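Local atomic coordinates of maltose operon transcriptional repressor (Staphylococcus aureus subsp. aureus Mu50, PDB entry 3HCW), a protein that probably binds operator DNA to repress the maltose operon, its crystallised C-terminal fragment having a periplasmic-binding-protein-like fold that probably senses a sugar. Residues E120-H125 / A225-S230; R124-I127 / E133-F136; I127-D132 / D221-T226; Y231-A236 / K280-T285. One frame throughout, in Å; residues are numbered along the deposited sequence. Where two conformers were deposited one is given.

Contact 1: E120-H125 / A225-S230; sequences ENLTRH and ATFNDS
Leu122, on helix 115-129, meets Ala225, Thr226 and Phe227 of strand 222-227 with both of its methyl branches. CD1 rests on the methyl group of Ala225, 3.8 Å from CB. CD2 reaches further along the strand. It sits over one face of the Phe227 ring, 4.2 Å from the ring centroid and 24° off the normal. This is a CH-pi contact, offset toward the rim, with CZ as the nearest ring atom. Leu122 CD2 also lies 3.7 Å from the backbone carbonyl oxygen Thr226 O. The reach comes from the first torsion, which sets CG of Leu122 opposite the backbone N (chi1 -172°).

The axes of 120-125 and 225-227 run antiparallel (174°) and come within 9.6 Å. This is helix-on-sheet packing in an alpha/beta domain of the periplasmic-binding-protein type, as in LacI-family repressors. Ala225 turns its small CB toward the helix. Thr226 turns away, and its OG1 bonds to Ser198 O on the neighbouring strand. Phe227 leaves the backbone differently: CG lies beside the backbone N, and the ring end swings back toward Leu122. Ile243 of strand 241-244 touches both Leu122 and Phe227, and Arg149 of helix 144-159 also touches the Phe227 side chain. The touching residues are all buried. A bound glycerol lies about 5 Å from the Phe227 side chain. Asn121 ND2 makes a weak hydrogen bond to glycerol, which is probably a crystallisation additive.

Contact 2: R124-I127 / E133-F136; sequences RHVI and ELIF
Leu134 meets Val126 and Ile127 through methyl groups alone, and no flat group lies between them. The rings stand nearby instead. Phe136, two residues further along the strand, meets Phe153 of helix 144-159 with the ring planes at about 55°. Phe153 also touches Leu134.

The contact joins a helix to the strand that follows it in the alpha/beta fold. Helix 115-129 is followed, after a few residues, by strand 133-139, and the strand's residue Leu134 faces back to the helix that led into it. On either side of strand 133-139, backbone bonds join it to strands 163-169 and 194-198, so Leu134 projects from the interior of the sheet.

The leucine forks between two helix residues. Its CD2 branch takes Val126 and its CD1 branch takes Ile127. The Val126 contact is the shorter: CG2 lies 3.6 Å from Leu134 CD2. With Val126 CG1 anti to the carbonyl carbon (chi1 -54°), CG2 falls between the backbone N and the carbonyl carbon, on the side of Leu134. CG1 packs against Thr285. Ile127 arrives from the neighbouring position and crosses Leu134 at about a right angle. Its CA-CB bond does not aim at the strand, but the chain runs straight on beyond CG1 (chi2 -178°) and carries the tip across. Ile127 CD1 ends 4.0 Å from Leu134 CD1.

Contact 3: I127-D132 / D221-T226; sequences IEQGVD and DVMTAT
Met223 of strand 222-227 touches Val131 and Gln129 with the end of its side chain. The apolar contact is tight. Val131 CG1 lies 3.5 Å from Met223 CE, and the two side chains cross at a slant. The methionine is straight as far as SD (chi2 -177°). It then bends at chi3 (-33°), which puts CE beside the valine. Val131 also packs on Ala195 of strand 194-198 and on Leu162.

The sulfur and methyl of Met223 both also lie against Gln129 CB, SD at 3.8 Å and CE at 3.9 Å. Beyond CB the glutamine chain bends and leads away from the strand.

These residues lie where helix 115-129 ends over the central sheet of the alpha/beta domain. The chain then turns toward strand 133-139. Met223 packs against the turn and also touches Val126 on the helix.

One backbone hydrogen bond lies within the turn. Gly130 N bonds to Ile127 O at 2.9 Å, and Gly130 then leaves helical geometry with a positive phi (103°). A side-chain-to-backbone hydrogen bond also reaches the turn, from Arg287 NH2 to Gln129 O.

Contact 4: Y231-A236 / K280-T285; sequences YLTEIA and KIRKST
The short helix 231-234, which follows strand 222-227 in this alpha/beta domain, lays Glu234 and Thr233 against Arg282. The arginine comes from the loop after strand 272-280. The helix also belongs to the dimer interface: its Leu232 packs on Leu232 of the second subunit, and Ala236 O accepts a hydrogen bond from Ser209 OG of that subunit.

The Arg282 chain is extended from CG to NE (chi3 180°), which carries the guanidinium out to the helix. The group is sandwiched. Glu234 CA lies 3.8 Å above one face of the Arg282 guanidinium, and Lys280 CB lies 4.1 Å from the plane on the opposite face. Both sit toward the rim. Glu234 CB and CG extend the cover, with CG 4.0 Å from Arg282 NE. The carboxylate and guanidinium planes are nearly parallel, 11° apart, but they are not paired edge to edge. Glu234 OE2 is 4.2 Å from Arg282 NH2 and well out of the guanidinium plane, so the pair probably contributes through its opposite charges alone, and Glu234 is exposed.

The firm polar partners of Arg282 lie elsewhere. NH1 forms a salt bridge with Asp229 OD1 and a hydrogen bond to Gln240 O. These bonds probably fix the rotation of the group. Asp229 OD1 also bonds to Thr233 OG1, so one carboxylate oxygen joins the buried threonine to the arginine. Thr233 OG1 itself stays 3.9 Å from Arg282 NH1.

All four contacts lie in the domain built on strands 133-139, 163-169, 194-198, 222-227 and 241-244. Contacts 1, 2 and 3 start from helix 115-129 and reach the same sheet; contacts 1 and 3 end on strand 222-227, and contact 4 opens after them. Contacts 2 and 3 have centres about 5 Å apart; contact 1 lies about 10 and 11 Å from them. Contact 4, about 11 Å from contact 1, is tied to it by the Asp229-Arg282 salt bridge. His125, shared by contacts 1 and 2, probably bonds to Thr285, and Thr224 of contact 3 to Ser284. The series links the helix-sheet core to the dimer interface.

Contact 1: E120-H125 / A225-S230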
loop_
_atom_site.group_PDB
_atom_site.type_symbol
_atom_site.label_atom_id
_atom_site.label_comp_id
_atom_site.label_asym_id
_atom_site.label_seq_id
_atom_site.Cartn_x
_atom_site.Cartn_y
_atom_site.Cartn_z
ATOM N N GLU A 120 20.267 9.817 -11.555
ATOM C CA GLU A 120 20.811 10.681 -12.585
ATOM C C GLU A 120 19.796 10.928 -13.693
ATOM O O GLU A 120 19.682 12.045 -14.158
ATOM C CB GLU A 120 22.073 10.074 -13.176
ATOM C CG GLU A 120 23.272 10.312 -12.321
ATOM C CD GLU A 120 24.516 9.641 -12.813
ATOM O OE1 GLU A 120 24.485 9.009 -13.897
ATOM O OE2 GLU A 120 25.529 9.760 -12.092
ATOM N N ASN A 121 19.082 9.876 -14.103
ATOM C CA ASN A 121 18.003 9.988 -15.074
ATOM C C ASN A 121 16.896 10.918 -14.593
ATOM O O ASN A 121 16.402 11.748 -15.360
ATOM C CB ASN A 121 17.405 8.614 -15.392
ATOM C CG ASN A 121 18.332 7.755 -16.192
ATOM O OD1 ASN A 121 19.233 8.257 -16.847
ATOM N ND2 ASN A 121 18.125 6.440 -16.139
ATOM N N LEU A 122 16.507 10.765 -13.327
ATOM C CA LEU A 122 15.460 11.605 -12.752
ATOM C C LEU A 122 15.932 13.044 -12.614
ATOM O O LEU A 122 15.205 13.967 -13.014
ATOM C CB LEU A 122 14.980 11.061 -11.401
ATOM C CG LEU A 122 13.760 11.720 -10.747
ATOM C CD1 LEU A 122 12.490 11.290 -11.451
ATOM C CD2 LEU A 122 13.683 11.353 -9.262
ATOM N N THR A 123 17.144 13.226 -12.074
ATOM C CA THR A 123 17.692 14.565 -11.861
ATOM C C THR A 123 17.862 15.289 -13.202
ATOM O O THR A 123 17.561 16.464 -13.296
ATOM C CB THR A 123 19.053 14.566 -11.072
ATOM O OG1 THR A 123 18.949 13.760 -9.884
ATOM C CG2 THR A 123 19.440 15.984 -10.661
ATOM N N ARG A 124 18.341 14.584 -14.227
ATOM C CA ARG A 124 18.489 15.160 -15.578
ATOM C C ARG A 124 17.162 15.656 -16.136
ATOM O O ARG A 124 17.091 16.761 -16.672
ATOM C CB ARG A 124 19.091 14.141 -16.559
ATOM C CG ARG A 124 20.514 14.431 -17.004
ATOM C CD ARG A 124 20.569 15.635 -17.946
ATOM N NE ARG A 124 20.392 15.282 -19.354
ATOM C CZ ARG A 124 20.240 16.164 -20.343
ATOM N NH1 ARG A 124 20.228 17.469 -20.094
ATOM N NH2 ARG A 124 20.089 15.740 -21.592
ATOM N N HIS A 125 16.123 14.835 -15.995
ATOM C CA HIS A 125 14.779 15.163 -16.494
ATOM C C HIS A 125 14.209 16.465 -15.937
ATOM O O HIS A 125 13.632 17.268 -16.699
ATOM C CB HIS A 125 13.801 14.015 -16.231
ATOM C CG HIS A 125 12.364 14.414 -16.345
ATOM N ND1 HIS A 125 11.748 14.633 -17.558
ATOM C CD2 HIS A 125 11.425 14.648 -15.398
ATOM C CE1 HIS A 125 10.491 14.980 -17.356
ATOM N NE2 HIS A 125 10.270 15.001 -16.053
ATOM N N ALA A 225 9.248 15.055 -7.787
ATOM C CA ALA A 225 9.496 13.731 -8.319
ATOM C C ALA A 225 10.068 12.829 -7.221
ATOM O O ALA A 225 10.563 13.318 -6.203
ATOM C CB ALA A 225 10.455 13.811 -9.507
ATOM N N THR A 226 10.003 11.517 -7.437
ATOM C CA THR A 226 10.476 10.544 -6.458
ATOM C C THR A 226 10.872 9.204 -7.084
ATOM O O THR A 226 10.967 9.097 -8.303
ATOM C CB THR A 226 9.429 10.326 -5.334
ATOM O OG1 THR A 226 9.973 9.461 -4.324
ATOM C CG2 THR A 226 8.133 9.759 -5.886
ATOM N N PHE A 227 11.109 8.196 -6.239
ATOM C CA PHE A 227 11.459 6.848 -6.680
ATOM C C PHE A 227 10.415 5.834 -6.244
ATOM O O PHE A 227 9.682 6.076 -5.285
ATOM C CB PHE A 227 12.821 6.424 -6.125
ATOM C CG PHE A 227 13.955 7.299 -6.559
ATOM C CD1 PHE A 227 14.790 6.912 -7.609
ATOM C CD2 PHE A 227 14.207 8.502 -5.902
ATOM C CE1 PHE A 227 15.848 7.728 -7.987
ATOM C CE2 PHE A 227 15.259 9.307 -6.265
ATOM C CZ PHE A 227 16.074 8.928 -7.300
ATOM N N ASN A 228 10.463 4.691 -6.852
ATOM C CA ASN A 228 9.362 3.817 -6.853
ATOM C C ASN A 228 7.976 3.873 -7.210
ATOM O O ASN A 228 7.114 3.824 -6.399
ATOM C CB ASN A 228 9.641 2.511 -6.159
ATOM C CG ASN A 228 9.294 2.561 -4.754
ATOM O OD1 ASN A 228 8.462 1.798 -4.266
ATOM N ND2 ASN A 228 9.926 3.467 -4.060
ATOM N N ASP A 229 7.790 3.942 -8.496
ATOM C CA ASP A 229 6.460 4.117 -9.068
ATOM C C ASP A 229 5.530 2.988 -8.665
ATOM O O ASP A 229 5.890 1.821 -8.743
ATOM C CB ASP A 229 6.531 4.167 -10.595
ATOM C CG ASP A 229 5.211 4.577 -11.225
ATOM O OD1 ASP A 229 4.543 5.472 -10.669
ATOM O OD2 ASP A 229 4.835 4.010 -12.274
ATOM N N SER A 230 4.347 3.366 -8.200
ATOM C CA SER A 230 3.249 2.446 -7.993
ATOM C C SER A 230 1.974 3.217 -8.296
ATOM O O SER A 230 2.019 4.356 -8.775
ATOM C CB SER A 230 3.228 1.959 -6.541
ATOM O OG SER A 230 2.867 3.017 -5.664
#

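Contact 2: R124-I127 / E133-F136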
loop_
_atom_site.group_PDB
_atom_site.type_symbol
_atom_site.label_atom_id
_atom_site.label_comp_id
_atom_site.label_asym_id
_atom_site.label_seq_id
_atom_site.Cartn_x
_atom_site.Cartn_y
_atom_site.Cartn_z
ATOM N N ARG A 124 18.341 14.584 -14.227
ATOM C CA ARG A 124 18.489 15.160 -15.578
ATOM C C ARG A 124 17.162 15.656 -16.136
ATOM O O ARG A 124 17.091 16.761 -16.672
ATOM C CB ARG A 124 19.091 14.141 -16.559
ATOM C CG ARG A 124 20.514 14.431 -17.004
ATOM C CD ARG A 124 20.569 15.635 -17.946
ATOM N NE ARG A 124 20.392 15.282 -19.354
ATOM C CZ ARG A 124 20.240 16.164 -20.343
ATOM N NH1 ARG A 124 20.228 17.469 -20.094
ATOM N NH2 ARG A 124 20.089 15.740 -21.592
ATOM N N HIS A 125 16.123 14.835 -15.995
ATOM C CA HIS A 125 14.779 15.163 -16.494
ATOM C C HIS A 125 14.209 16.465 -15.937
ATOM O O HIS A 125 13.632 17.268 -16.699
ATOM C CB HIS A 125 13.801 14.015 -16.231
ATOM C CG HIS A 125 12.364 14.414 -16.345
ATOM N ND1 HIS A 125 11.748 14.633 -17.558
ATOM C CD2 HIS A 125 11.425 14.648 -15.398
ATOM C CE1 HIS A 125 10.491 14.980 -17.356
ATOM N NE2 HIS A 125 10.270 15.001 -16.053
ATOM N N VAL A 126 14.364 16.678 -14.625
ATOM C CA VAL A 126 13.867 17.919 -14.018
ATOM C C VAL A 126 14.642 19.134 -14.522
ATOM O O VAL A 126 14.056 20.200 -14.730
ATOM C CB VAL A 126 13.728 17.875 -12.452
ATOM C CG1 VAL A 126 12.889 16.690 -12.030
ATOM C CG2 VAL A 126 15.067 17.841 -11.746
ATOM N N ILE A 127 15.938 18.946 -14.778
ATOM C CA ILE A 127 16.793 20.007 -15.329
ATOM C C ILE A 127 16.373 20.348 -16.757
ATOM O O ILE A 127 16.313 21.520 -17.122
ATOM C CB ILE A 127 18.291 19.643 -15.204
ATOM C CG1 ILE A 127 18.681 19.616 -13.717
ATOM C CG2 ILE A 127 19.174 20.602 -16.002
ATOM C CD1 ILE A 127 20.159 19.321 -13.443
ATOM N N GLU A 133 17.304 25.712 -8.892
ATOM C CA GLU A 133 17.747 25.125 -7.637
ATOM C C GLU A 133 17.079 23.766 -7.384
ATOM O O GLU A 133 15.913 23.575 -7.706
ATOM C CB GLU A 133 17.469 26.106 -6.494
ATOM C CG GLU A 133 18.424 26.008 -5.302
ATOM C CD GLU A 133 17.791 25.371 -4.067
ATOM O OE1 GLU A 133 16.707 25.831 -3.638
ATOM O OE2 GLU A 133 18.392 24.424 -3.512
ATOM N N LEU A 134 17.834 22.827 -6.815
ATOM C CA LEU A 134 17.346 21.471 -6.543
ATOM C C LEU A 134 17.434 21.101 -5.060
ATOM O O LEU A 134 18.372 21.498 -4.364
ATOM C CB LEU A 134 18.129 20.449 -7.370
ATOM C CG LEU A 134 18.117 20.571 -8.898
ATOM C CD1 LEU A 134 19.295 19.850 -9.524
ATOM C CD2 LEU A 134 16.812 20.051 -9.462
ATOM N N ILE A 135 16.445 20.340 -4.590
ATOM C CA ILE A 135 16.402 19.832 -3.215
ATOM C C ILE A 135 16.202 18.314 -3.242
ATOM O O ILE A 135 15.275 17.822 -3.892
ATOM C CB ILE A 135 15.260 20.499 -2.391
ATOM C CG1 ILE A 135 15.394 22.023 -2.386
ATOM C CG2 ILE A 135 15.242 19.972 -0.950
ATOM C CD1 ILE A 135 14.056 22.771 -2.419
ATOM N N PHE A 136 17.093 17.579 -2.572
ATOM C CA PHE A 136 16.908 16.146 -2.358
ATOM C C PHE A 136 16.539 15.883 -0.906
ATOM O O PHE A 136 17.231 16.324 0.010
ATOM C CB PHE A 136 18.161 15.333 -2.714
ATOM C CG PHE A 136 17.901 13.850 -2.892
ATOM C CD1 PHE A 136 17.648 13.324 -4.169
ATOM C CD2 PHE A 136 17.914 12.977 -1.794
ATOM C CE1 PHE A 136 17.406 11.956 -4.353
ATOM C CE2 PHE A 136 17.670 11.608 -1.960
ATOM C CZ PHE A 136 17.417 11.096 -3.245
#

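Contact 3: I127-D132 / D221-T226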
loop_
_atom_site.group_PDB
_atom_site.type_symbol
_atom_site.label_atom_id
_atom_site.label_comp_id
_atom_site.label_asym_id
_atom_site.label_seq_id
_atom_site.Cartn_x
_atom_site.Cartn_y
_atom_site.Cartn_z
ATOM N N ILE A 127 15.938 18.946 -14.778
ATOM C CA ILE A 127 16.793 20.007 -15.329
ATOM C C ILE A 127 16.373 20.348 -16.757
ATOM O O ILE A 127 16.313 21.520 -17.122
ATOM C CB ILE A 127 18.291 19.643 -15.204
ATOM C CG1 ILE A 127 18.681 19.616 -13.717
ATOM C CG2 ILE A 127 19.174 20.602 -16.002
ATOM C CD1 ILE A 127 20.159 19.321 -13.443
ATOM N N GLU A 128 16.021 19.317 -17.527
ATOM C CA GLU A 128 15.497 19.471 -18.890
ATOM C C GLU A 128 14.208 20.292 -18.963
ATOM O O GLU A 128 13.929 20.898 -19.990
ATOM C CB GLU A 128 15.291 18.109 -19.563
ATOM C CG GLU A 128 16.593 17.399 -19.938
ATOM C CD GLU A 128 16.389 15.970 -20.446
ATOM O OE1 GLU A 128 15.555 15.231 -19.877
ATOM O OE2 GLU A 128 17.083 15.577 -21.407
ATOM N N GLN A 129 13.437 20.317 -17.875
ATOM C CA GLN A 129 12.233 21.152 -17.803
ATOM C C GLN A 129 12.574 22.609 -17.477
ATOM O O GLN A 129 11.776 23.508 -17.728
ATOM C CB GLN A 129 11.240 20.605 -16.773
ATOM C CG GLN A 129 10.875 19.144 -16.954
ATOM C CD GLN A 129 10.610 18.778 -18.398
ATOM O OE1 GLN A 129 11.391 18.052 -19.012
ATOM N NE2 GLN A 129 9.514 19.282 -18.951
ATOM N N GLY A 130 13.762 22.828 -16.915
ATOM C CA GLY A 130 14.234 24.166 -16.573
ATOM C C GLY A 130 14.127 24.448 -15.089
ATOM O O GLY A 130 13.054 24.782 -14.600
ATOM N N VAL A 131 15.237 24.297 -14.369
ATOM C CA VAL A 131 15.268 24.614 -12.940
ATOM C C VAL A 131 16.507 25.401 -12.567
ATOM O O VAL A 131 17.540 25.302 -13.226
ATOM C CB VAL A 131 15.219 23.355 -12.023
ATOM C CG1 VAL A 131 13.813 22.859 -11.868
ATOM C CG2 VAL A 131 16.134 22.263 -12.530
ATOM N N ASP A 132 16.398 26.167 -11.492
ATOM C CA ASP A 132 17.527 26.917 -10.982
ATOM C C ASP A 132 18.151 26.205 -9.793
ATOM O O ASP A 132 19.371 26.085 -9.714
ATOM C CB ASP A 132 17.100 28.342 -10.612
ATOM C CG ASP A 132 16.574 29.123 -11.813
ATOM O OD1 ASP A 132 15.385 29.507 -11.798
ATOM O OD2 ASP A 132 17.344 29.340 -12.778
ATOM N N ASP A 221 4.589 26.280 -8.223
ATOM C CA ASP A 221 5.613 26.858 -7.341
ATOM C C ASP A 221 6.872 26.011 -7.413
ATOM O O ASP A 221 7.961 26.541 -7.574
ATOM C CB ASP A 221 5.123 26.989 -5.896
ATOM C CG ASP A 221 4.074 28.074 -5.724
ATOM O OD1 ASP A 221 4.274 29.194 -6.236
ATOM O OD2 ASP A 221 3.057 27.810 -5.045
ATOM N N VAL A 222 6.699 24.691 -7.295
ATOM C CA VAL A 222 7.812 23.744 -7.359
ATOM C C VAL A 222 7.418 22.484 -8.106
ATOM O O VAL A 222 6.264 22.065 -8.083
ATOM C CB VAL A 222 8.363 23.320 -5.951
ATOM C CG1 VAL A 222 9.070 24.458 -5.275
ATOM C CG2 VAL A 222 7.264 22.727 -5.060
ATOM N N MET A 223 8.391 21.884 -8.780
ATOM C CA MET A 223 8.208 20.596 -9.433
ATOM C C MET A 223 8.632 19.487 -8.455
ATOM O O MET A 223 9.524 19.674 -7.612
ATOM C CB MET A 223 9.030 20.515 -10.733
ATOM C CG MET A 223 8.539 21.406 -11.929
ATOM S SD MET A 223 9.507 21.185 -13.475
ATOM C CE MET A 223 11.128 20.835 -12.846
ATOM N N THR A 224 7.979 18.337 -8.539
ATOM C CA THR A 224 8.291 17.245 -7.614
ATOM C C THR A 224 8.432 15.938 -8.356
ATOM O O THR A 224 7.838 15.752 -9.426
ATOM C CB THR A 224 7.253 17.096 -6.448
ATOM O OG1 THR A 224 5.959 16.803 -6.975
ATOM C CG2 THR A 224 7.170 18.373 -5.605
ATOM N N ALA A 225 9.248 15.055 -7.787
ATOM C CA ALA A 225 9.496 13.731 -8.319
ATOM C C ALA A 225 10.068 12.829 -7.221
ATOM O O ALA A 225 10.563 13.318 -6.203
ATOM C CB ALA A 225 10.455 13.811 -9.507
ATOM N N THR A 226 10.003 11.517 -7.437
ATOM C CA THR A 226 10.476 10.544 -6.458
ATOM C C THR A 226 10.872 9.204 -7.084
ATOM O O THR A 226 10.967 9.097 -8.303
ATOM C CB THR A 226 9.429 10.326 -5.334
ATOM O OG1 THR A 226 9.973 9.461 -4.324
ATOM C CG2 THR A 226 8.133 9.759 -5.886
#

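Contact 4: Y231-A236 / K280-T285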
loop_
_atom_site.group_PDB
_atom_site.type_symbol
_atom_site.label_atom_id
_atom_site.label_comp_id
_atom_site.label_asym_id
_atom_site.label_seq_id
_atom_site.Cartn_x
_atom_site.Cartn_y
_atom_site.Cartn_z
ATOM N N TYR A 231 0.846 2.597 -7.972
ATOM C CA TYR A 231 -0.462 3.213 -8.086
ATOM C C TYR A 231 -0.564 4.485 -7.246
ATOM O O TYR A 231 -1.298 5.401 -7.606
ATOM C CB TYR A 231 -1.558 2.202 -7.703
ATOM C CG TYR A 231 -2.965 2.658 -8.023
ATOM C CD1 TYR A 231 -3.358 2.931 -9.342
ATOM C CD2 TYR A 231 -3.907 2.815 -7.013
ATOM C CE1 TYR A 231 -4.657 3.357 -9.638
ATOM C CE2 TYR A 231 -5.209 3.234 -7.294
ATOM C CZ TYR A 231 -5.578 3.507 -8.599
ATOM O OH TYR A 231 -6.867 3.928 -8.852
ATOM N N LEU A 232 0.215 4.553 -6.167
ATOM C CA LEU A 232 0.147 5.666 -5.211
ATOM C C LEU A 232 0.745 6.976 -5.701
ATOM O O LEU A 232 0.247 8.041 -5.354
ATOM C CB LEU A 232 0.774 5.267 -3.873
ATOM C CG LEU A 232 0.043 4.153 -3.116
ATOM C CD1 LEU A 232 0.822 3.754 -1.876
ATOM C CD2 LEU A 232 -1.389 4.568 -2.756
ATOM N N THR A 233 1.815 6.902 -6.488
ATOM C CA THR A 233 2.382 8.092 -7.108
ATOM C C THR A 233 1.547 8.513 -8.317
ATOM O O THR A 233 1.423 9.697 -8.598
ATOM C CB THR A 233 3.838 7.884 -7.538
ATOM O OG1 THR A 233 3.977 6.604 -8.161
ATOM C CG2 THR A 233 4.770 7.955 -6.342
ATOM N N GLU A 234 0.978 7.529 -9.017
ATOM C CA GLU A 234 0.039 7.760 -10.108
ATOM C C GLU A 234 -1.189 8.581 -9.689
ATOM O O GLU A 234 -1.647 9.438 -10.432
ATOM C CB GLU A 234 -0.415 6.420 -10.694
ATOM C CG GLU A 234 -1.207 6.557 -11.994
ATOM C CD GLU A 234 -1.580 5.223 -12.631
ATOM O OE1 GLU A 234 -2.618 5.187 -13.321
ATOM O OE2 GLU A 234 -0.844 4.223 -12.455
ATOM N N ILE A 235 -1.721 8.317 -8.499
ATOM C CA ILE A 235 -2.915 9.035 -8.039
ATOM C C ILE A 235 -2.634 9.945 -6.835
ATOM O O ILE A 235 -3.544 10.284 -6.077
ATOM C CB ILE A 235 -4.140 8.093 -7.803
ATOM C CG1 ILE A 235 -3.854 7.070 -6.692
ATOM C CG2 ILE A 235 -4.541 7.388 -9.122
ATOM C CD1 ILE A 235 -5.099 6.464 -6.077
ATOM N N ALA A 236 -1.374 10.361 -6.694
ATOM C CA ALA A 236 -0.992 11.400 -5.731
ATOM C C ALA A 236 -1.549 12.749 -6.178
ATOM O O ALA A 236 -2.060 12.873 -7.286
ATOM C CB ALA A 236 0.524 11.473 -5.593
ATOM N N LYS A 280 8.942 7.478 -15.515
ATOM C CA LYS A 280 7.543 7.707 -15.883
ATOM C C LYS A 280 7.237 9.183 -15.620
ATOM O O LYS A 280 7.151 9.602 -14.460
ATOM C CB LYS A 280 6.592 6.844 -15.033
ATOM C CG LYS A 280 6.820 5.330 -15.063
ATOM C CD LYS A 280 5.980 4.656 -16.146
ATOM C CE LYS A 280 5.801 3.163 -15.886
ATOM N NZ LYS A 280 7.095 2.418 -15.891
ATOM N N ILE A 281 7.080 9.964 -16.691
ATOM C CA ILE A 281 6.812 11.403 -16.591
ATOM C C ILE A 281 5.335 11.665 -16.352
ATOM O O ILE A 281 4.477 11.157 -17.079
ATOM C CB ILE A 281 7.278 12.154 -17.851
ATOM C CG1 ILE A 281 8.766 11.862 -18.104
ATOM C CG2 ILE A 281 7.015 13.667 -17.716
ATOM C CD1 ILE A 281 9.277 12.287 -19.492
ATOM N N ARG A 282 5.036 12.436 -15.311
ATOM C CA ARG A 282 3.652 12.783 -14.988
ATOM C C ARG A 282 3.525 14.298 -14.781
ATOM O O ARG A 282 4.456 15.043 -15.082
ATOM C CB ARG A 282 3.160 11.983 -13.768
ATOM C CG ARG A 282 3.133 10.461 -13.973
ATOM C CD ARG A 282 2.095 9.763 -13.092
ATOM N NE ARG A 282 2.104 8.311 -13.322
ATOM C CZ ARG A 282 2.933 7.461 -12.711
ATOM N NH1 ARG A 282 3.810 7.904 -11.809
ATOM N NH2 ARG A 282 2.891 6.169 -13.001
ATOM N N LYS A 283 2.386 14.744 -14.252
ATOM C CA LYS A 283 2.071 16.175 -14.125
ATOM C C LYS A 283 3.064 16.975 -13.248
ATOM O O LYS A 283 3.345 18.142 -13.534
ATOM C CB LYS A 283 0.611 16.337 -13.644
ATOM C CG LYS A 283 0.209 17.713 -13.072
ATOM C CD LYS A 283 0.099 18.816 -14.139
ATOM C CE LYS A 283 -1.261 18.827 -14.817
ATOM N NZ LYS A 283 -1.321 19.843 -15.906
ATOM N N SER A 284 3.643 16.332 -12.233
ATOM C CA SER A 284 4.453 17.045 -11.244
ATOM C C SER A 284 5.785 17.592 -11.763
ATOM O O SER A 284 6.420 18.385 -11.088
ATOM C CB SER A 284 4.681 16.180 -10.013
ATOM O OG SER A 284 5.560 15.115 -10.304
ATOM N N THR A 285 6.212 17.163 -12.947
ATOM C CA THR A 285 7.330 17.820 -13.632
ATOM C C THR A 285 6.939 18.404 -14.993
ATOM O O THR A 285 7.800 18.678 -15.817
ATOM C CB THR A 285 8.543 16.884 -13.838
ATOM O OG1 THR A 285 8.140 15.719 -14.572
ATOM C CG2 THR A 285 9.172 16.483 -12.502
#